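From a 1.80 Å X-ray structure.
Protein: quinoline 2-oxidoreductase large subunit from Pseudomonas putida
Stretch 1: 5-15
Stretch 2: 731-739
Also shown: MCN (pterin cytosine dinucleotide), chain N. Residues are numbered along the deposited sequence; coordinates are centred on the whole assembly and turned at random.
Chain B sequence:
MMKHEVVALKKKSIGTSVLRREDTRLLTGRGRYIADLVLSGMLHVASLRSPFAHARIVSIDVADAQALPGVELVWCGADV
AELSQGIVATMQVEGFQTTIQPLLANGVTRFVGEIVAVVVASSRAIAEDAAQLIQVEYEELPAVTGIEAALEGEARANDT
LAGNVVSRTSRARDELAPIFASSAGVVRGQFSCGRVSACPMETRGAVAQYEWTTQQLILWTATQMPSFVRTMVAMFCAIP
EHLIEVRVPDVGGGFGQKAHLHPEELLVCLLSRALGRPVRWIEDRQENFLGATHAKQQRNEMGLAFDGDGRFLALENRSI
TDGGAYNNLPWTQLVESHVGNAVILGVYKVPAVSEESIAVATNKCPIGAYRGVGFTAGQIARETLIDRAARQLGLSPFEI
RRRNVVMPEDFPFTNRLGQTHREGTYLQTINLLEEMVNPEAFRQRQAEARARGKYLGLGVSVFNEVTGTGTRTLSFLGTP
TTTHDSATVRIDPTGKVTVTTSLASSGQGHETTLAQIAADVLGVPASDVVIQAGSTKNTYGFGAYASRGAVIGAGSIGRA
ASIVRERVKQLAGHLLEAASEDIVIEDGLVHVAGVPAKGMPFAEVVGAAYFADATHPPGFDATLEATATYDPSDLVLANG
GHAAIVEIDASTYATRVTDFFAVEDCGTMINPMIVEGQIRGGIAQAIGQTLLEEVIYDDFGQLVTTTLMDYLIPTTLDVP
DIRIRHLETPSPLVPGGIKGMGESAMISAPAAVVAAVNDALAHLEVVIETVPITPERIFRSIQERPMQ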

# COMPACT_ATOMS: atom_id res chain seq x y z
N GLU B 5 -20.04 -14.44 26.10
CA GLU B 5 -18.98 -14.49 27.10
C GLU B 5 -18.43 -13.13 27.53
O GLU B 5 -18.12 -12.28 26.70
CB GLU B 5 -17.82 -15.35 26.60
CG GLU B 5 -16.77 -15.61 27.68
CD GLU B 5 -15.50 -16.26 27.15
OE1 GLU B 5 -14.71 -16.75 27.98
OE2 GLU B 5 -15.29 -16.28 25.91
N VAL B 6 -18.30 -12.95 28.84
CA VAL B 6 -17.76 -11.73 29.42
C VAL B 6 -16.47 -12.13 30.11
O VAL B 6 -16.49 -12.67 31.21
CB VAL B 6 -18.72 -11.13 30.47
CG1 VAL B 6 -18.14 -9.83 31.03
CG2 VAL B 6 -20.08 -10.88 29.85
N VAL B 7 -15.34 -11.89 29.45
CA VAL B 7 -14.06 -12.27 30.03
C VAL B 7 -13.72 -11.42 31.24
O VAL B 7 -14.15 -10.27 31.35
CB VAL B 7 -12.92 -12.15 28.99
CG1 VAL B 7 -13.25 -13.02 27.77
CG2 VAL B 7 -12.75 -10.70 28.58
N ALA B 8 -12.95 -12.00 32.15
CA ALA B 8 -12.56 -11.30 33.37
C ALA B 8 -11.23 -10.59 33.15
O ALA B 8 -10.36 -11.09 32.44
CB ALA B 8 -12.43 -12.29 34.51
N LEU B 9 -11.08 -9.42 33.76
CA LEU B 9 -9.85 -8.65 33.63
C LEU B 9 -9.65 -7.76 34.84
O LEU B 9 -10.60 -7.38 35.52
CB LEU B 9 -9.89 -7.79 32.36
CG LEU B 9 -10.97 -6.70 32.22
CD1 LEU B 9 -10.58 -5.46 33.01
CD2 LEU B 9 -11.13 -6.33 30.75
N LYS B 10 -8.39 -7.44 35.12
CA LYS B 10 -8.08 -6.55 36.23
C LYS B 10 -7.76 -5.20 35.59
O LYS B 10 -6.86 -5.11 34.75
CB LYS B 10 -6.88 -7.04 37.03
CG LYS B 10 -6.53 -6.12 38.19
CD LYS B 10 -5.42 -6.66 39.06
CE LYS B 10 -5.19 -5.74 40.25
NZ LYS B 10 -4.13 -6.24 41.17
N LYS B 11 -8.49 -4.17 35.97
CA LYS B 11 -8.27 -2.84 35.41
C LYS B 11 -6.94 -2.25 35.88
O LYS B 11 -6.61 -2.28 37.06
CB LYS B 11 -9.42 -1.91 35.79
CG LYS B 11 -10.76 -2.33 35.23
CD LYS B 11 -11.87 -1.37 35.61
CE LYS B 11 -12.16 -1.41 37.10
NZ LYS B 11 -13.30 -0.53 37.46
N LYS B 12 -6.18 -1.72 34.93
CA LYS B 12 -4.90 -1.08 35.21
C LYS B 12 -4.81 0.11 34.26
O LYS B 12 -4.81 1.25 34.71
CB LYS B 12 -3.74 -2.05 34.97
N SER B 13 -4.74 -0.17 32.96
CA SER B 13 -4.69 0.90 31.96
C SER B 13 -6.10 1.47 31.83
O SER B 13 -6.28 2.69 31.77
CB SER B 13 -4.22 0.34 30.61
OG SER B 13 -4.14 1.37 29.64
N ILE B 14 -7.09 0.59 31.80
CA ILE B 14 -8.48 1.01 31.71
C ILE B 14 -8.78 1.91 32.91
O ILE B 14 -8.50 1.56 34.06
CB ILE B 14 -9.44 -0.21 31.76
CG1 ILE B 14 -9.28 -1.04 30.48
CG2 ILE B 14 -10.88 0.26 31.92
CD1 ILE B 14 -10.07 -2.34 30.48
N GLY B 15 -9.36 3.08 32.63
CA GLY B 15 -9.70 4.03 33.68
C GLY B 15 -8.72 5.19 33.74
O GLY B 15 -8.95 6.16 34.46
N SER B 731 -21.37 -2.45 33.82
CA SER B 731 -22.26 -3.41 33.19
C SER B 731 -21.67 -4.79 33.45
O SER B 731 -20.48 -5.00 33.28
CB SER B 731 -22.32 -3.19 31.68
OG SER B 731 -22.79 -4.36 31.04
N PRO B 732 -22.51 -5.73 33.89
CA PRO B 732 -22.00 -7.08 34.15
C PRO B 732 -21.94 -7.89 32.86
O PRO B 732 -21.51 -9.04 32.86
CB PRO B 732 -23.03 -7.64 35.14
CG PRO B 732 -24.30 -7.00 34.68
CD PRO B 732 -23.88 -5.56 34.41
N LEU B 733 -22.35 -7.27 31.76
CA LEU B 733 -22.38 -7.93 30.46
C LEU B 733 -21.23 -7.58 29.53
O LEU B 733 -21.16 -8.07 28.41
CB LEU B 733 -23.69 -7.59 29.76
CG LEU B 733 -24.94 -7.67 30.65
CD1 LEU B 733 -26.16 -7.35 29.81
CD2 LEU B 733 -25.06 -9.07 31.26
N VAL B 734 -20.33 -6.72 29.99
CA VAL B 734 -19.20 -6.28 29.18
C VAL B 734 -17.92 -6.35 30.01
O VAL B 734 -17.93 -5.97 31.18
CB VAL B 734 -19.43 -4.83 28.71
CG1 VAL B 734 -18.35 -4.41 27.72
CG2 VAL B 734 -20.82 -4.69 28.08
N PRO B 735 -16.81 -6.84 29.43
CA PRO B 735 -15.59 -6.89 30.24
C PRO B 735 -15.22 -5.52 30.79
O PRO B 735 -15.39 -4.50 30.12
CB PRO B 735 -14.54 -7.46 29.27
CG PRO B 735 -15.18 -7.42 27.91
CD PRO B 735 -16.65 -7.58 28.17
N GLY B 736 -14.73 -5.50 32.02
CA GLY B 736 -14.35 -4.25 32.65
C GLY B 736 -15.52 -3.38 33.07
O GLY B 736 -15.32 -2.31 33.63
N GLY B 737 -16.75 -3.83 32.79
CA GLY B 737 -17.93 -3.06 33.17
C GLY B 737 -18.22 -1.90 32.24
O GLY B 737 -19.06 -1.04 32.53
N ILE B 738 -17.53 -1.88 31.11
CA ILE B 738 -17.66 -0.84 30.09
C ILE B 738 -19.03 -0.71 29.42
O ILE B 738 -19.64 -1.70 29.04
CB ILE B 738 -16.61 -1.07 28.98
CG1 ILE B 738 -15.20 -0.87 29.55
CG2 ILE B 738 -16.87 -0.14 27.79
CD1 ILE B 738 -14.10 -1.49 28.70
N LYS B 739 -19.51 0.53 29.29
CA LYS B 739 -20.76 0.84 28.59
C LYS B 739 -20.41 1.92 27.54
O LYS B 739 -19.37 2.56 27.64
CB LYS B 739 -21.81 1.39 29.54
CG LYS B 739 -22.33 0.39 30.55
CD LYS B 739 -23.50 0.98 31.32
CE LYS B 739 -24.05 -0.01 32.34
NZ LYS B 739 -25.21 0.56 33.06
N1 MCN N . -15.12 5.39 25.60
C2 MCN N . -14.35 5.14 26.79
N3 MCN N . -15.07 4.49 27.78
C4 MCN N . -16.40 4.10 27.71
C5 MCN N . -17.14 4.40 26.48
C6 MCN N . -16.51 5.03 25.44
O2 MCN N . -13.20 5.50 26.87
N4 MCN N . -16.99 3.48 28.72
C1' MCN N . -14.32 6.09 24.44
C2D MCN N . -13.81 5.03 23.36
O2' MCN N . -12.52 5.46 22.80
C3' MCN N . -14.95 4.99 22.35
C4D MCN N . -15.45 6.41 22.28
O4D MCN N . -15.12 7.00 23.64
O3' MCN N . -14.44 4.52 21.05
C5' MCN N . -16.93 6.58 21.82
O5' MCN N . -17.68 5.72 22.64
PA MCN N . -18.65 4.59 22.11
O1A MCN N . -17.99 3.29 22.46
O2A MCN N . -20.00 4.96 22.67
O3A MCN N . -18.95 4.65 20.51
PB MCN N . -18.05 4.24 19.25
O1B MCN N . -18.78 3.15 18.54
O2B MCN N . -16.63 3.99 19.65
O3B MCN N . -18.04 5.58 18.36
C10 MCN N . -19.12 5.88 17.50
C9' MCN N . -19.87 6.99 18.17
C8' MCN N . -20.99 7.36 17.17
S8' MCN N . -22.17 6.06 16.84
C7' MCN N . -21.16 8.55 16.59
S7' MCN N . -22.45 8.95 15.42
C6' MCN N . -20.10 9.66 16.87
C7 MCN N . -19.45 9.45 18.22
O9' MCN N . -18.92 8.14 18.33
N5' MCN N . -19.20 9.69 15.64
C4A MCN N . -17.99 10.40 16.00
N8' MCN N . -18.33 10.43 18.42
C4B MCN N . -17.56 10.81 17.27
N1' MCN N . -16.36 11.51 17.57
C2' MCN N . -15.59 11.78 16.50
N2' MCN N . -14.44 12.46 16.73
N3' MCN N . -15.90 11.40 15.22
C4' MCN N . -17.09 10.67 14.84
O4' MCN N . -17.29 10.37 13.69
O HOH W 1 -14.63 -8.16 33.10
O HOH W 2 -15.68 -2.38 36.80

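Two irregular segments, more than 700 residues apart in the chain, meet through apolar packing and two bridging waters; no direct hydrogen bond links them. Packing centres on Pro735, whose CA-to-CB bond points toward the N-terminal segment and whose side chain meets three others: Val6 CG1 lies 3.9 Å from Pro735 CD, while Val7 CG2 and Leu9 CD2 approach Pro735 CB at 3.8 and 3.9 Å. Farther along, Ile14 CD1 and Ile738 CD1 approach loosely, at 4.5 Å. Val6 also packs on backbone: its CG2 sits 3.3 Å from Leu733 O, at the type I turn from Ser731 to Val734, and its CG1 is 3.6 Å from Val734 C. Gly736 has positive phi, which by itself favours glycine; an ideal CB would lie 3.7 Å from Leu9 CD1 and 3.8 Å from Ile14 CD1, without a clash.

Water supplies the polar links, both at Gly736. Water 1 donates to Val7 O (2.8 Å) and accepts from Gly736 N (2.9 Å); water 2 accepts from Lys11 NZ (3.1 Å) and donates to Gly736 O (3.2 Å). Within the second segment, Ser731 N bonds Gly737 O (3.0 Å), Gly737 N bonds Val734 O (2.9 Å), and Leu733 N bonds Ser731 OG (3.0 Å). At its end, Lys739 O accepts a hydrogen bond from N4 of the pterin cytosine dinucleotide (2.8 Å).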